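Local coordinates for 6-phospho-alpha-glucosidase (PDB 6VC6), which probably hydrolyses 6-phospho-alpha-glucosides as a family 4 glycoside hydrolase that holds NAD and a manganese ion at its active site, at residues Val6-Gly11 against Phe80-Met85. Sequence-based numbering, arbitrary orientation.
With NAD (nicotinamide-adenine-dinucleotide), chain G.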
loop_
_atom_site.group_PDB
_atom_site.type_symbol
_atom_site.label_atom_id
_atom_site.label_comp_id
_atom_site.label_asym_id
_atom_site.label_seq_id
_atom_site.Cartn_x
_atom_site.Cartn_y
_atom_site.Cartn_z
ATOM N N VAL A 6 -14.410 -10.925 10.647
ATOM C CA VAL A 6 -13.256 -10.224 10.098
ATOM C C VAL A 6 -12.047 -10.495 10.981
ATOM O O VAL A 6 -12.162 -10.551 12.210
ATOM C CB VAL A 6 -13.521 -8.707 9.987
ATOM C CG1 VAL A 6 -12.305 -7.981 9.425
ATOM C CG2 VAL A 6 -14.747 -8.441 9.129
ATOM N N CYS A 7 -10.886 -10.673 10.352
ATOM C CA CYS A 7 -9.621 -10.800 11.063
ATOM C C CYS A 7 -8.619 -9.819 10.476
ATOM O O CYS A 7 -8.452 -9.756 9.253
ATOM C CB CYS A 7 -9.069 -12.227 10.984
ATOM S SG CYS A 7 -7.342 -12.371 11.511
ATOM N N ILE A 8 -7.963 -9.056 11.343
ATOM C CA ILE A 8 -6.917 -8.124 10.940
ATOM C C ILE A 8 -5.571 -8.781 11.204
ATOM O O ILE A 8 -5.238 -9.093 12.354
ATOM C CB ILE A 8 -7.032 -6.785 11.686
ATOM C CG1 ILE A 8 -8.284 -6.027 11.241
ATOM C CG2 ILE A 8 -5.786 -5.940 11.456
ATOM C CD1 ILE A 8 -8.516 -4.738 12.003
ATOM N N VAL A 9 -4.799 -9.000 10.144
ATOM C CA VAL A 9 -3.442 -9.518 10.269
ATOM C C VAL A 9 -2.502 -8.335 10.448
ATOM O O VAL A 9 -2.403 -7.469 9.571
ATOM C CB VAL A 9 -3.047 -10.361 9.048
ATOM C CG1 VAL A 9 -1.569 -10.707 9.110
ATOM C CG2 VAL A 9 -3.891 -11.624 8.984
ATOM N N GLY A 10 -1.811 -8.299 11.582
ATOM C CA GLY A 10 -1.025 -7.138 11.948
ATOM C C GLY A 10 -1.785 -6.263 12.921
ATOM O O GLY A 10 -1.876 -5.045 12.739
ATOM N N GLY A 11 -2.346 -6.885 13.961
ATOM C CA GLY A 11 -3.135 -6.156 14.938
ATOM C C GLY A 11 -2.348 -5.136 15.732
ATOM O O GLY A 11 -2.941 -4.211 16.296
ATOM N N PHE A 80 -13.620 -12.230 5.875
ATOM C CA PHE A 80 -12.680 -11.248 5.359
ATOM C C PHE A 80 -11.424 -11.245 6.214
ATOM O O PHE A 80 -11.497 -11.338 7.443
ATOM C CB PHE A 80 -13.292 -9.842 5.339
ATOM C CG PHE A 80 -14.282 -9.627 4.233
ATOM C CD1 PHE A 80 -13.857 -9.262 2.966
ATOM C CD2 PHE A 80 -15.639 -9.786 4.460
ATOM C CE1 PHE A 80 -14.766 -9.062 1.946
ATOM C CE2 PHE A 80 -16.553 -9.586 3.442
ATOM C CZ PHE A 80 -16.115 -9.223 2.185
ATOM N N ILE A 81 -10.272 -11.133 5.556
ATOM C CA ILE A 81 -8.983 -10.998 6.223
ATOM C C ILE A 81 -8.368 -9.679 5.778
ATOM O O ILE A 81 -8.069 -9.498 4.590
ATOM C CB ILE A 81 -8.043 -12.173 5.909
ATOM C CG1 ILE A 81 -8.727 -13.507 6.216
ATOM C CG2 ILE A 81 -6.750 -12.040 6.697
ATOM C CD1 ILE A 81 -9.000 -13.731 7.686
ATOM N N PHE A 82 -8.189 -8.760 6.724
ATOM C CA PHE A 82 -7.544 -7.475 6.467
ATOM C C PHE A 82 -6.071 -7.611 6.838
ATOM O O PHE A 82 -5.735 -7.771 8.015
ATOM C CB PHE A 82 -8.206 -6.352 7.267
ATOM C CG PHE A 82 -9.598 -5.997 6.807
ATOM C CD1 PHE A 82 -10.209 -6.680 5.767
ATOM C CD2 PHE A 82 -10.295 -4.970 7.424
ATOM C CE1 PHE A 82 -11.488 -6.349 5.355
ATOM C CE2 PHE A 82 -11.573 -4.632 7.016
ATOM C CZ PHE A 82 -12.169 -5.323 5.980
HETATM N N MSE A 83 -5.196 -7.548 5.841
HETATM C CA MSE A 83 -3.767 -7.726 6.081
HETATM C C MSE A 83 -3.008 -6.402 6.027
HETATM O O MSE A 83 -3.032 -5.704 5.014
HETATM C CB MSE A 83 -3.176 -8.708 5.067
HETATM C CG MSE A 83 -4.036 -9.935 4.820
HETATM SE SE MSE A 83 -3.009 -11.444 4.135
HETATM C CE MSE A 83 -2.030 -11.897 5.753
ATOM N N GLN A 84 -2.332 -6.064 7.123
ATOM C CA GLN A 84 -1.532 -4.845 7.206
ATOM C C GLN A 84 -0.275 -5.101 8.036
ATOM O O GLN A 84 0.072 -4.342 8.942
ATOM C CB GLN A 84 -2.350 -3.686 7.776
ATOM C CG GLN A 84 -2.993 -3.954 9.129
ATOM C CD GLN A 84 -3.633 -2.713 9.719
ATOM O OE1 GLN A 84 -4.038 -2.698 10.882
ATOM N NE2 GLN A 84 -3.728 -1.660 8.914
HETATM N N MSE A 85 0.433 -6.170 7.703
HETATM C CA MSE A 85 1.692 -6.501 8.342
HETATM C C MSE A 85 2.819 -5.657 7.811
HETATM O O MSE A 85 2.699 -5.152 6.704
HETATM C CB MSE A 85 2.048 -7.974 8.143
HETATM C CG MSE A 85 2.515 -8.311 6.727
HETATM SE SE MSE A 85 3.475 -10.012 6.520
HETATM C CE MSE A 85 2.118 -11.144 7.320
HETATM P PA NAD G . 3.805 -1.187 12.010
HETATM O O1A NAD G . 3.267 -0.120 12.934
HETATM O O2A NAD G . 5.191 -1.744 12.229
HETATM O O5B NAD G . 2.770 -2.417 11.994
HETATM C C5B NAD G . 3.162 -3.686 11.482
HETATM C C4B NAD G . 2.566 -4.786 12.344
HETATM O O4B NAD G . 2.573 -6.023 11.628
HETATM C C3B NAD G . 3.392 -4.983 13.605
HETATM O O3B NAD G . 2.535 -4.946 14.748
HETATM C C2B NAD G . 3.997 -6.364 13.471
HETATM O O2B NAD G . 4.001 -7.039 14.731
HETATM C C1B NAD G . 3.074 -7.053 12.481
HETATM N N9A NAD G . 3.779 -8.103 11.707
HETATM C C8A NAD G . 5.013 -8.027 11.172
HETATM N N7A NAD G . 5.339 -9.184 10.538
HETATM C C5A NAD G . 4.298 -10.026 10.670
HETATM C C6A NAD G . 3.973 -11.409 10.245
HETATM N N6A NAD G . 4.853 -12.147 9.528
HETATM N N1A NAD G . 2.767 -11.909 10.597
HETATM C C2A NAD G . 1.879 -11.188 11.309
HETATM N N3A NAD G . 2.108 -9.932 11.727
HETATM C C4A NAD G . 3.277 -9.310 11.447
HETATM O O3 NAD G . 3.706 -0.669 10.489
HETATM P PN NAD G . 2.677 0.477 10.027
HETATM O O1N NAD G . 3.450 1.760 9.832
HETATM O O2N NAD G . 1.451 0.446 10.908
HETATM O O5D NAD G . 2.275 -0.090 8.579
HETATM C C5D NAD G . 1.324 -1.146 8.460
HETATM C C4D NAD G . 1.389 -1.692 7.042
HETATM O O4D NAD G . 0.404 -1.054 6.226
HETATM C C3D NAD G . 2.745 -1.397 6.418
HETATM O O3D NAD G . 3.236 -2.583 5.790
HETATM C C2D NAD G . 2.460 -0.368 5.350
HETATM O O2D NAD G . 3.329 -0.530 4.228
HETATM C C1D NAD G . 1.021 -0.687 4.992
HETATM N N1N NAD G . 0.343 0.430 4.340
HETATM C C2N NAD G . -0.005 0.261 3.064
HETATM C C3N NAD G . -0.653 1.260 2.359
HETATM C C7N NAD G . -1.018 1.016 0.926
HETATM O O7N NAD G . -1.366 1.953 0.228
HETATM N N7N NAD G . -0.937 -0.227 0.452
HETATM C C4N NAD G . -0.954 2.454 3.001
HETATM C C5N NAD G . -0.578 2.611 4.331
HETATM C C6N NAD G . 0.071 1.569 4.989
#
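F80 opens the parallel pairing by accepting the amide of C7 on its carbonyl O, while its ring leads away from the neighbouring strand. I81, on the face of C7 and V9, reaches both: CD1 lies 3.6 Å from C7 CB and CG2 3.7 Å from V9 CG2. F82 bonds through both its backbone N and its backbone O, its N to C7 O at 2.7 Å and its O receiving V9 N. On the sheet face shared with V6 and I8, V6 CG1 makes a CH-pi contact over the centre of the F82 ring, 4.1 Å from the centroid and 7° off the normal, and I8 CG1 packs on F82 CB. Selenomethionine M83 bends at chi3 (71°) and lays CE 3.6 Å from V9 CG1, on the side packed against helix 113-136. Q84 N closes the ladder on V9 O at 2.8 Å with an N-H...O angle of 169°; the side chain runs extended past I8 CG2 to T16, which hydrogen-bonds OE1. Selenomethionine M85 sets CE 3.4 Å from N1A of the NAD adenine, and its O accepts a hydrogen bond from O3D of the nicotinamide ribose. Four bonds thus pair buried backbone groups of two central Rossmann-type strands, V6 and I8 bonding instead to strand 32-38; just beyond the strands' C-terminal ends, G10, Q84 and M85 line the NAD pocket.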